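Side-chain contacts in extracellular ligand-binding receptor (Desulfitobacterium hafniense, PDB 4Q6B), which binds leucine between its two lobes and probably delivers amino acids to an ABC transporter as its extracellular substrate-binding protein: residues A[17-20]-A[25-28]; A[30-35]-A[268-273]; A[134-139]-A[251-256]; A[184-189]-A[221-226]; A[294-299]-A[309-314]. All coordinates share one frame; numbering follows the deposited sequence.

Interaction 1. Residues A[17-20]-A[25-28]; sequences WPFA and LFAE
Trp17 and Phe26 lie face to face: the six-membered ring of the indole and the phenyl ring have centroids 3.7 Å apart and planes inclined by only 18°. Phe26 CD2 lies over CG and CD2 of Trp17, near where the two rings of the indole join, about 3.4 Å from each, while the benzo corner at CZ2 and CH2 is a little farther from the phenyl ring. Both residues reach the stack in the same way, with CG anti to the backbone N (chi1 -161° for Trp17 and -179° for Phe26). Pro18 CD lies over part of the opposite face of the indole. Phe19 joins at the edge of the Phe26 ring, its CE1 3.9 Å from Phe26 CD2, and Trp17 CB sits over the centre of the Phe19 ring. The same CE1 touches CB of Ala27 at 4.1 Å. The side chain of Trp17 lies about 6 Å from the bound leucine, and its indole N-H is used by Asp24, in the turn before the helix. Replacing Trp17 by an alanine is likely to leave one face of Phe26 uncovered and Asp24 without its indole partner. Dispersion between flat faces thus joins the end of strand 10-17 to the first turn of helix 26-39.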
# COMPACT_ATOMS: atom_id res chain seq x y z
N TRP A 17 -5.98 8.41 9.59
CA TRP A 17 -4.59 8.30 9.14
C TRP A 17 -3.68 8.84 10.20
O TRP A 17 -4.13 9.63 11.02
CB TRP A 17 -4.38 9.17 7.86
CG TRP A 17 -3.18 8.85 7.03
CD1 TRP A 17 -2.05 9.59 6.92
CD2 TRP A 17 -3.04 7.74 6.13
NE1 TRP A 17 -1.16 8.99 6.01
CE2 TRP A 17 -1.76 7.86 5.51
CE3 TRP A 17 -3.88 6.67 5.77
CZ2 TRP A 17 -1.30 6.94 4.54
CZ3 TRP A 17 -3.43 5.76 4.81
CH2 TRP A 17 -2.16 5.90 4.22
N PRO A 18 -2.41 8.41 10.23
CA PRO A 18 -1.52 9.01 11.22
C PRO A 18 -0.98 10.34 10.66
O PRO A 18 0.22 10.47 10.36
CB PRO A 18 -0.40 7.98 11.39
CG PRO A 18 -0.90 6.73 10.71
CD PRO A 18 -1.82 7.19 9.64
N PHE A 19 -1.86 11.33 10.57
CA PHE A 19 -1.55 12.58 9.87
C PHE A 19 -0.35 13.31 10.45
O PHE A 19 0.56 13.76 9.70
CB PHE A 19 -2.76 13.54 9.89
CG PHE A 19 -3.88 13.13 8.97
CD1 PHE A 19 -3.74 13.27 7.58
CD2 PHE A 19 -5.08 12.64 9.48
CE1 PHE A 19 -4.77 12.91 6.72
CE2 PHE A 19 -6.12 12.28 8.64
CZ PHE A 19 -5.96 12.40 7.24
N ALA A 20 -0.31 13.46 11.77
CA ALA A 20 0.75 14.24 12.36
C ALA A 20 2.14 13.60 12.32
O ALA A 20 3.16 14.30 12.29
CB ALA A 20 0.38 14.63 13.83
N LEU A 25 2.66 13.37 2.35
CA LEU A 25 1.80 14.08 1.38
C LEU A 25 0.43 13.44 1.19
O LEU A 25 -0.22 13.67 0.17
CB LEU A 25 2.52 14.27 0.02
CG LEU A 25 3.80 15.08 0.11
CD1 LEU A 25 4.56 15.13 -1.24
CD2 LEU A 25 3.50 16.50 0.64
N PHE A 26 -0.02 12.67 2.17
CA PHE A 26 -1.30 12.00 2.01
C PHE A 26 -2.44 13.03 2.02
O PHE A 26 -3.33 13.03 1.15
CB PHE A 26 -1.48 10.97 3.11
CG PHE A 26 -2.74 10.22 3.01
CD1 PHE A 26 -2.99 9.37 1.94
CD2 PHE A 26 -3.70 10.32 4.04
CE1 PHE A 26 -4.16 8.67 1.88
CE2 PHE A 26 -4.89 9.64 3.98
CZ PHE A 26 -5.12 8.79 2.89
N ALA A 27 -2.37 13.95 2.99
CA ALA A 27 -3.38 15.01 3.09
C ALA A 27 -3.45 15.87 1.84
O ALA A 27 -4.55 16.26 1.43
CB ALA A 27 -3.13 15.90 4.36
N GLU A 28 -2.29 16.13 1.22
CA GLU A 28 -2.21 16.90 -0.01
C GLU A 28 -2.94 16.17 -1.16
O GLU A 28 -3.70 16.78 -1.92
CB GLU A 28 -0.74 17.19 -0.37
CG GLU A 28 -0.10 18.28 0.49
CD GLU A 28 0.29 17.84 1.91
OE1 GLU A 28 0.73 18.72 2.68
OE2 GLU A 28 0.21 16.66 2.27

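Interaction 2. Residues A[30-35]-A[268-273]; sequences LELAVQ and QDFVEA
Leu32 is the residue of helix 26-39 that meets Phe270 and Ala273 across this contact. Along the segment, Leu30 comes first and packs on Val293 and Leu50; Glu31 follows and sends OE1 to the hydroxyl of Tyr278, at the end of helix 265-278, in a hydrogen bond. At Leu32 the side chain points toward the partner helix. A chi1 of -165° sets CG trans to the main-chain nitrogen and carries the branch out from the helix, where CD2 does most of the touching. This methyl stands 4.0 Å from CD1 of the Phe270 ring, which it approaches obliquely, and 4.1 Å from the CB of Ala273. The other methyl, CD1, lies near the Ala273 carbonyl oxygen. One methyl of the leucine thus touches both the ring and, one helical turn on, the alanine methyl. The closest CA atoms, those of Leu32 and Ala273, are 8.0 Å apart, and the whole interface buries a modest 128 Å². It is plain apolar packing of one helix on another, with no hydrogen bond between the two segments. Leu32 continues along helix 265-278 onto Phe274, Glu277 and Tyr278. Beyond it, Ala33 turns to helix 284-301 and Val34 to strand 47-54, so that helix 26-39 packs against three elements: these two and helix 265-278.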
# COMPACT_ATOMS: atom_id res chain seq x y z
N LEU A 30 -5.35 13.87 -0.97
CA LEU A 30 -6.79 13.94 -0.64
C LEU A 30 -7.34 15.31 -0.99
O LEU A 30 -8.42 15.41 -1.62
CB LEU A 30 -7.08 13.70 0.86
CG LEU A 30 -6.59 12.39 1.48
CD1 LEU A 30 -6.76 12.46 2.99
CD2 LEU A 30 -7.42 11.21 0.91
N GLU A 31 -6.64 16.37 -0.59
CA GLU A 31 -7.17 17.73 -0.79
C GLU A 31 -7.26 18.11 -2.27
O GLU A 31 -8.24 18.69 -2.72
CB GLU A 31 -6.33 18.75 0.01
CG GLU A 31 -6.69 20.23 -0.21
CD GLU A 31 -5.71 21.21 0.46
OE1 GLU A 31 -4.59 21.44 -0.08
OE2 GLU A 31 -6.09 21.76 1.51
N LEU A 32 -6.26 17.71 -3.05
CA LEU A 32 -6.32 17.91 -4.50
C LEU A 32 -7.53 17.20 -5.12
O LEU A 32 -8.15 17.75 -6.03
CB LEU A 32 -5.01 17.41 -5.14
CG LEU A 32 -4.78 17.86 -6.58
CD1 LEU A 32 -4.48 19.37 -6.74
CD2 LEU A 32 -3.64 17.07 -7.23
N ALA A 33 -7.87 16.00 -4.67
CA ALA A 33 -9.04 15.28 -5.25
C ALA A 33 -10.36 15.93 -4.89
O ALA A 33 -11.26 16.02 -5.72
CB ALA A 33 -9.02 13.85 -4.80
N VAL A 34 -10.49 16.32 -3.63
CA VAL A 34 -11.69 16.98 -3.19
C VAL A 34 -11.89 18.28 -3.99
O VAL A 34 -13.03 18.61 -4.40
CB VAL A 34 -11.59 17.29 -1.71
CG1 VAL A 34 -12.76 18.18 -1.29
CG2 VAL A 34 -11.61 15.99 -0.92
N GLN A 35 -10.81 19.01 -4.23
CA GLN A 35 -10.89 20.28 -4.98
C GLN A 35 -11.35 20.00 -6.41
O GLN A 35 -12.17 20.73 -6.98
CB GLN A 35 -9.52 20.99 -5.09
CG GLN A 35 -8.83 21.43 -3.80
CD GLN A 35 -9.43 22.67 -3.14
OE1 GLN A 35 -8.97 23.09 -2.07
NE2 GLN A 35 -10.47 23.25 -3.76
N GLN A 268 -0.56 11.74 -15.78
CA GLN A 268 0.16 13.00 -16.02
C GLN A 268 -0.65 14.22 -15.62
O GLN A 268 -0.05 15.20 -15.16
CB GLN A 268 0.65 13.13 -17.49
CG GLN A 268 1.67 12.03 -17.83
CD GLN A 268 2.84 12.04 -16.84
OE1 GLN A 268 3.46 13.10 -16.58
NE2 GLN A 268 3.22 10.85 -16.37
N ASP A 269 -1.98 14.20 -15.76
CA ASP A 269 -2.77 15.35 -15.31
C ASP A 269 -2.60 15.55 -13.79
O ASP A 269 -2.43 16.70 -13.29
CB ASP A 269 -4.24 15.16 -15.68
CG ASP A 269 -5.12 16.26 -15.18
OD1 ASP A 269 -4.99 17.39 -15.66
OD2 ASP A 269 -5.93 16.00 -14.26
N PHE A 270 -2.64 14.44 -13.06
CA PHE A 270 -2.47 14.45 -11.61
C PHE A 270 -1.08 14.95 -11.21
O PHE A 270 -0.94 15.81 -10.30
CB PHE A 270 -2.72 13.05 -11.07
CG PHE A 270 -2.23 12.84 -9.66
CD1 PHE A 270 -2.95 13.36 -8.62
CD2 PHE A 270 -1.04 12.13 -9.41
CE1 PHE A 270 -2.51 13.16 -7.29
CE2 PHE A 270 -0.61 11.90 -8.06
CZ PHE A 270 -1.35 12.44 -7.01
N VAL A 271 -0.04 14.41 -11.85
CA VAL A 271 1.34 14.78 -11.48
C VAL A 271 1.55 16.30 -11.66
O VAL A 271 2.13 16.97 -10.79
CB VAL A 271 2.37 13.95 -12.28
CG1 VAL A 271 3.73 14.63 -12.30
CG2 VAL A 271 2.47 12.54 -11.69
N GLU A 272 1.08 16.84 -12.80
CA GLU A 272 1.21 18.27 -13.06
C GLU A 272 0.40 19.12 -12.08
O GLU A 272 0.91 20.13 -11.55
CB GLU A 272 0.77 18.60 -14.49
CG GLU A 272 0.89 20.08 -14.82
CD GLU A 272 2.32 20.62 -14.73
OE1 GLU A 272 3.28 19.82 -14.77
OE2 GLU A 272 2.47 21.87 -14.62
N ALA A 273 -0.85 18.73 -11.84
CA ALA A 273 -1.71 19.45 -10.90
C ALA A 273 -1.11 19.42 -9.51
O ALA A 273 -1.09 20.45 -8.81
CB ALA A 273 -3.12 18.84 -10.88

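Interaction 3. Residues A[134-139]-A[251-256]; sequences AIYLAE and GLLVGS
Leu253 puts one methyl, CD2, against both Tyr136 and Leu137, and the torsions of the three residues explain how. In Leu253 a chi1 of -179° carries CG off the strand toward helix 126-139, and a chi2 near 70° then turns CD2 to the front. Tyr136 has a similar first torsion, but on a helix this swings the ring out toward the strand, where CD2 and CE2 each come 3.7 Å from the Leu253 CD2 methyl. The methyl thus rests beside one C-C bond of the ring, approaching obliquely. Leu137 adopts the other common leucine conformation: its CG is opposite the carbonyl carbon, chi1 being -70°, and although its CB does not face the strand, the branch brings CD2 to 4.1 Å from Leu253 CD2. These two leucines run past one another in opposite directions. Ile228 touches both leucines, Leu354 both Tyr136 and Leu253, and Leu343 the tyrosine. The backbones remain well separated, 9.8 Å between the CA atoms of Leu137 and Leu253, so side chains alone bridge helix and strand. Helix 126-139 is thereby packed on the mixed sheet through strands 253-257 and 227-229, the helix-on-sheet layering of an alpha/beta lobe. No hydrogen bond crosses the contact, and its 98 Å² of buried surface is wholly van der Waals in character, which asks for complementary shape instead of exact polar geometry.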
# COMPACT_ATOMS: atom_id res chain seq x y z
N ALA A 134 8.48 -12.00 -7.86
CA ALA A 134 9.07 -13.29 -8.21
C ALA A 134 9.24 -13.42 -9.72
O ALA A 134 10.27 -13.92 -10.22
CB ALA A 134 8.25 -14.46 -7.68
N ILE A 135 8.23 -12.96 -10.45
CA ILE A 135 8.29 -13.01 -11.92
C ILE A 135 9.46 -12.21 -12.45
O ILE A 135 10.18 -12.67 -13.32
CB ILE A 135 6.96 -12.55 -12.55
CG1 ILE A 135 5.94 -13.67 -12.32
CG2 ILE A 135 7.14 -12.26 -14.06
CD1 ILE A 135 4.54 -13.31 -12.65
N TYR A 136 9.64 -11.01 -11.93
CA TYR A 136 10.70 -10.12 -12.40
C TYR A 136 12.05 -10.71 -12.04
O TYR A 136 12.98 -10.73 -12.87
CB TYR A 136 10.54 -8.74 -11.75
CG TYR A 136 11.67 -7.81 -12.16
CD1 TYR A 136 11.71 -7.25 -13.42
CD2 TYR A 136 12.70 -7.52 -11.26
CE1 TYR A 136 12.75 -6.40 -13.79
CE2 TYR A 136 13.73 -6.68 -11.62
CZ TYR A 136 13.75 -6.12 -12.87
OH TYR A 136 14.80 -5.30 -13.22
N LEU A 137 12.18 -11.17 -10.80
CA LEU A 137 13.49 -11.64 -10.33
C LEU A 137 13.93 -12.87 -11.10
O LEU A 137 15.11 -13.02 -11.47
CB LEU A 137 13.46 -11.91 -8.82
CG LEU A 137 13.36 -10.61 -8.01
CD1 LEU A 137 13.03 -11.01 -6.56
CD2 LEU A 137 14.67 -9.79 -8.09
N ALA A 138 12.98 -13.75 -11.42
CA ALA A 138 13.36 -14.91 -12.21
C ALA A 138 13.77 -14.48 -13.61
O ALA A 138 14.70 -15.03 -14.16
CB ALA A 138 12.25 -15.93 -12.27
N GLU A 139 13.09 -13.51 -14.20
CA GLU A 139 13.51 -13.10 -15.55
C GLU A 139 14.91 -12.45 -15.52
O GLU A 139 15.69 -12.50 -16.51
CB GLU A 139 12.47 -12.16 -16.11
CG GLU A 139 12.82 -11.67 -17.54
CD GLU A 139 13.60 -10.36 -17.54
OE1 GLU A 139 14.42 -10.14 -18.48
OE2 GLU A 139 13.37 -9.55 -16.60
N GLY A 251 20.55 0.52 -5.79
CA GLY A 251 20.22 -0.75 -6.41
C GLY A 251 19.11 -1.51 -5.71
O GLY A 251 18.65 -2.53 -6.24
N LEU A 252 18.65 -1.02 -4.55
CA LEU A 252 17.46 -1.61 -3.91
C LEU A 252 16.23 -1.68 -4.82
O LEU A 252 15.84 -0.67 -5.43
CB LEU A 252 17.12 -0.86 -2.63
CG LEU A 252 15.87 -1.33 -1.86
CD1 LEU A 252 16.12 -2.66 -1.17
CD2 LEU A 252 15.42 -0.27 -0.83
N LEU A 253 15.63 -2.86 -4.94
CA LEU A 253 14.40 -3.00 -5.71
C LEU A 253 13.22 -3.04 -4.75
O LEU A 253 13.23 -3.81 -3.78
CB LEU A 253 14.43 -4.29 -6.55
CG LEU A 253 13.19 -4.52 -7.43
CD1 LEU A 253 13.12 -3.50 -8.59
CD2 LEU A 253 13.22 -5.97 -7.99
N VAL A 254 12.20 -2.22 -5.03
CA VAL A 254 11.04 -2.10 -4.19
C VAL A 254 9.75 -2.42 -4.95
O VAL A 254 9.51 -1.89 -6.01
CB VAL A 254 10.95 -0.67 -3.61
CG1 VAL A 254 9.66 -0.47 -2.84
CG2 VAL A 254 12.17 -0.39 -2.74
N GLY A 255 8.94 -3.30 -4.38
CA GLY A 255 7.66 -3.61 -4.97
C GLY A 255 6.64 -2.70 -4.32
O GLY A 255 6.43 -2.73 -3.14
N SER A 256 5.98 -1.91 -5.14
CA SER A 256 5.15 -0.83 -4.65
C SER A 256 4.07 -0.56 -5.67
O SER A 256 3.68 -1.45 -6.37
CB SER A 256 5.97 0.42 -4.38
OG SER A 256 5.21 1.35 -3.66

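Interaction 4. Residues A[184-189]-A[221-226]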
# COMPACT_ATOMS: atom_id res chain seq x y z
N LYS A 184 29.55 -9.48 13.14
CA LYS A 184 30.31 -10.72 13.04
C LYS A 184 29.41 -11.89 12.62
O LYS A 184 29.76 -12.67 11.71
CB LYS A 184 31.01 -11.03 14.37
CG LYS A 184 31.78 -12.35 14.41
CD LYS A 184 32.66 -12.55 13.18
CE LYS A 184 33.72 -11.49 13.05
NZ LYS A 184 35.04 -11.96 13.50
N ASP A 185 28.25 -12.01 13.25
CA ASP A 185 27.39 -13.12 12.88
C ASP A 185 26.69 -12.95 11.54
O ASP A 185 26.40 -13.94 10.85
CB ASP A 185 26.37 -13.46 13.97
CG ASP A 185 25.89 -14.91 13.86
OD1 ASP A 185 26.75 -15.83 13.69
OD2 ASP A 185 24.67 -15.14 13.94
N LEU A 186 26.41 -11.71 11.15
CA LEU A 186 26.01 -11.48 9.75
C LEU A 186 27.12 -11.90 8.75
O LEU A 186 26.80 -12.47 7.68
CB LEU A 186 25.55 -10.03 9.56
CG LEU A 186 24.90 -9.69 8.24
CD1 LEU A 186 23.68 -10.58 8.07
CD2 LEU A 186 24.48 -8.20 8.21
N GLU A 187 28.38 -11.65 9.09
CA GLU A 187 29.51 -12.16 8.30
C GLU A 187 29.47 -13.68 8.17
O GLU A 187 29.71 -14.22 7.08
CB GLU A 187 30.87 -11.74 8.88
CG GLU A 187 31.21 -10.30 8.58
CD GLU A 187 32.51 -9.83 9.20
OE1 GLU A 187 33.06 -10.52 10.08
OE2 GLU A 187 32.99 -8.76 8.80
N ARG A 188 29.16 -14.36 9.27
CA ARG A 188 29.14 -15.81 9.30
C ARG A 188 27.96 -16.31 8.45
O ARG A 188 28.12 -17.26 7.66
CB ARG A 188 28.97 -16.27 10.76
CG ARG A 188 29.13 -17.78 11.00
CD ARG A 188 27.83 -18.52 10.78
NE ARG A 188 26.71 -17.92 11.52
CZ ARG A 188 25.46 -18.36 11.44
NH1 ARG A 188 25.18 -19.37 10.62
NH2 ARG A 188 24.48 -17.78 12.13
N LEU A 189 26.79 -15.68 8.58
CA LEU A 189 25.68 -15.98 7.68
C LEU A 189 26.05 -15.78 6.20
O LEU A 189 25.78 -16.64 5.37
CB LEU A 189 24.43 -15.14 8.00
CG LEU A 189 23.70 -15.56 9.27
CD1 LEU A 189 22.87 -14.37 9.79
CD2 LEU A 189 22.82 -16.76 8.95
N VAL A 221 29.07 -5.16 6.05
CA VAL A 221 29.68 -6.49 6.00
C VAL A 221 30.17 -6.80 4.56
O VAL A 221 31.02 -7.67 4.33
CB VAL A 221 28.66 -7.53 6.54
CG1 VAL A 221 28.91 -8.93 6.02
CG2 VAL A 221 28.68 -7.50 8.05
N GLY A 222 29.64 -6.04 3.60
CA GLY A 222 30.09 -6.13 2.22
C GLY A 222 29.22 -7.03 1.36
O GLY A 222 29.67 -7.54 0.33
N ILE A 223 27.97 -7.20 1.75
CA ILE A 223 27.09 -8.07 0.99
C ILE A 223 26.82 -7.46 -0.38
O ILE A 223 26.39 -6.30 -0.50
CB ILE A 223 25.78 -8.34 1.76
CG1 ILE A 223 26.11 -9.14 3.02
CG2 ILE A 223 24.78 -9.06 0.87
CD1 ILE A 223 24.92 -9.51 3.84
N GLU A 224 27.10 -8.23 -1.43
CA GLU A 224 27.17 -7.66 -2.77
C GLU A 224 25.85 -7.83 -3.55
O GLU A 224 25.54 -7.05 -4.48
CB GLU A 224 28.35 -8.29 -3.53
CG GLU A 224 28.71 -7.63 -4.85
CD GLU A 224 29.53 -6.37 -4.65
OE1 GLU A 224 29.07 -5.28 -5.10
OE2 GLU A 224 30.63 -6.46 -4.05
N VAL A 225 25.06 -8.83 -3.16
CA VAL A 225 23.94 -9.27 -3.98
C VAL A 225 22.75 -8.33 -3.94
O VAL A 225 22.64 -7.53 -3.01
CB VAL A 225 23.47 -10.65 -3.54
CG1 VAL A 225 24.69 -11.62 -3.58
CG2 VAL A 225 22.90 -10.59 -2.12
N PRO A 226 21.89 -8.37 -4.98
CA PRO A 226 20.73 -7.47 -4.96
C PRO A 226 19.84 -7.65 -3.75
O PRO A 226 19.63 -8.78 -3.30
CB PRO A 226 19.94 -7.91 -6.19
CG PRO A 226 21.03 -8.29 -7.19
CD PRO A 226 22.08 -8.99 -6.31
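Val221 meets Glu187 and Leu186 at the end of helix 207-221, using both of its methyls. CG1, placed across from the main-chain nitrogen by a chi1 of 156°, lies 3.7 Å from Glu187 CG, and CG2 is at 3.8 Å from the same carbon while also reaching CD2 of Leu186 at 4.3 Å. It is the aliphatic part of the glutamate that does this work: beyond CG the chain is extended, carrying the carboxylate onward from the valine. Gly222 follows with a positive phi of 96° and ends the helix as the C-prime residue of a Schellman motif, its own N bonded to Lys219 O and the N of Ile223 to Ala218 O. A CB here would press against the carbonyl oxygen of Val221. The reversal turns Ile223 back toward helix 183-195, where its CD1 comes to 4.4 Å from Leu186 CG. Val221 and Ile223 thus address the same leucine from two points, and the turn at the glycine lets both face it. From Glu224 onward the chain runs away to strand 227-229. Elsewhere on helix 183-195, Arg188 grips Asp185 side-on, NE to OD1 at 3.0 Å and NH2 to OD2, a salt bridge one turn apart along the helix. Leu186 also touches Tyr180, Trp193, Phe214 and Asp217, and Ile223 rests on Tyr190 and Trp193. The contact therefore joins helix 183-195 to the exit of helix 207-221, with Ile201 of strand 200-204 touching Ile223 and the turn leading on into strand 227-229.

Interaction 5. Residues A[294-299]-A[309-314]; sequences ILLAEA and ATLAQG
Leu311 lays its CD1 methyl against Ala299, 3.7 Å from that residue's CB and equally near its carbonyl carbon, so it covers both side chain and backbone at that point of helix 284-301. The extended first torsion of the leucine, chi1 -172°, carries the branch across to this helix. Its second methyl, CD2, meets CD2 of Leu296 at 4.3 Å, one turn earlier on the same helix. The two methyls of one leucine thus engage two residues three apart in sequence, as expected for a side chain lying along a helix face. Gly314 takes the next place: the CB of Ala299 stands 4.3 Å from its carbonyl carbon. Here two small residues meet, where the CA atoms of Ala299 and Gly314 are only 5.6 Å apart. The contact has no hydrogen bond across it and rests on these apolar surfaces. Leu296 and Leu311 both pack on Ala77 of strand 75-79, the middle strand of the five-stranded parallel sheet, as helices flanking a parallel sheet do in the alpha/beta fold of this periplasmic binding protein.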
# COMPACT_ATOMS: atom_id res chain seq x y z
N ILE A 294 -11.47 10.03 -5.58
CA ILE A 294 -12.13 10.14 -6.87
C ILE A 294 -13.07 8.93 -7.07
O ILE A 294 -14.21 9.07 -7.58
CB ILE A 294 -11.15 10.24 -8.05
CG1 ILE A 294 -10.27 11.50 -7.96
CG2 ILE A 294 -11.92 10.28 -9.39
CD1 ILE A 294 -11.02 12.79 -7.89
N LEU A 295 -12.58 7.74 -6.68
CA LEU A 295 -13.33 6.49 -6.79
C LEU A 295 -14.61 6.59 -5.95
O LEU A 295 -15.72 6.34 -6.44
CB LEU A 295 -12.49 5.31 -6.25
CG LEU A 295 -11.50 4.49 -7.09
CD1 LEU A 295 -10.26 3.99 -6.30
CD2 LEU A 295 -12.22 3.31 -7.72
N LEU A 296 -14.47 7.00 -4.70
CA LEU A 296 -15.65 7.07 -3.81
C LEU A 296 -16.65 8.11 -4.32
O LEU A 296 -17.89 7.93 -4.25
CB LEU A 296 -15.27 7.40 -2.38
CG LEU A 296 -14.52 6.30 -1.67
CD1 LEU A 296 -13.95 6.84 -0.34
CD2 LEU A 296 -15.46 5.13 -1.38
N ALA A 297 -16.16 9.21 -4.85
CA ALA A 297 -17.09 10.24 -5.32
C ALA A 297 -17.87 9.74 -6.52
O ALA A 297 -19.08 9.99 -6.64
CB ALA A 297 -16.34 11.57 -5.63
N GLU A 298 -17.19 9.00 -7.41
CA GLU A 298 -17.88 8.45 -8.58
C GLU A 298 -18.95 7.47 -8.10
O GLU A 298 -20.08 7.55 -8.57
CB GLU A 298 -16.86 7.78 -9.52
CG GLU A 298 -17.42 7.40 -10.86
CD GLU A 298 -16.35 7.46 -11.94
OE1 GLU A 298 -15.54 8.42 -11.94
OE2 GLU A 298 -16.31 6.53 -12.77
N ALA A 299 -18.62 6.59 -7.15
CA ALA A 299 -19.65 5.63 -6.68
C ALA A 299 -20.78 6.36 -5.97
O ALA A 299 -21.98 6.01 -6.12
CB ALA A 299 -19.05 4.58 -5.77
N ALA A 309 -25.03 1.80 3.41
CA ALA A 309 -24.74 0.37 3.26
C ALA A 309 -24.90 -0.09 1.82
O ALA A 309 -24.56 -1.23 1.48
CB ALA A 309 -25.61 -0.48 4.20
N THR A 310 -25.47 0.77 0.96
CA THR A 310 -25.58 0.45 -0.48
C THR A 310 -24.33 0.84 -1.29
O THR A 310 -24.26 0.53 -2.46
CB THR A 310 -26.79 1.16 -1.13
OG1 THR A 310 -26.56 2.58 -1.11
CG2 THR A 310 -28.06 0.86 -0.32
N LEU A 311 -23.36 1.49 -0.68
CA LEU A 311 -22.24 2.03 -1.45
C LEU A 311 -21.24 0.93 -1.89
O LEU A 311 -20.75 0.98 -3.02
CB LEU A 311 -21.51 3.11 -0.67
CG LEU A 311 -20.46 3.83 -1.51
CD1 LEU A 311 -21.13 4.64 -2.66
CD2 LEU A 311 -19.64 4.72 -0.55
N ALA A 312 -21.03 -0.08 -1.03
CA ALA A 312 -20.08 -1.17 -1.34
C ALA A 312 -20.42 -1.85 -2.67
O ALA A 312 -19.52 -2.08 -3.50
CB ALA A 312 -20.07 -2.21 -0.20
N GLN A 313 -21.68 -2.19 -2.87
CA GLN A 313 -22.08 -2.78 -4.14
C GLN A 313 -21.85 -1.81 -5.28
O GLN A 313 -21.50 -2.21 -6.37
CB GLN A 313 -23.52 -3.33 -4.12
CG GLN A 313 -23.87 -4.24 -5.29
CD GLN A 313 -22.94 -5.45 -5.44
OE1 GLN A 313 -22.73 -6.20 -4.51
NE2 GLN A 313 -22.38 -5.62 -6.63
N GLY A 314 -22.05 -0.52 -5.03
CA GLY A 314 -21.80 0.46 -6.07
C GLY A 314 -20.33 0.51 -6.45
O GLY A 314 -20.01 0.69 -7.63

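Overall arrangement
Interactions 1, 2 and 5 belong to the lobe built on the five-stranded parallel sheet, interactions 3 and 4 to the one built on the seven-stranded mixed sheet, and interactions 4 and 5, with centres about 50 Å apart, are the most distant pair. Interactions 1 and 2 share helix 26-39 and touch, Phe19 CE1 lying 4.3 Å from Leu30 CD1; interaction 2 meets interaction 5 through Ala33 CB and Ile294 CD1, 3.8 Å apart. Along the chain, interaction 4 falls between the segments of interaction 3, and both fall between those of interaction 2, so the polypeptide leaves the first lobe and returns. This two-lobed arrangement suits a binding protein that holds leucine in the cleft.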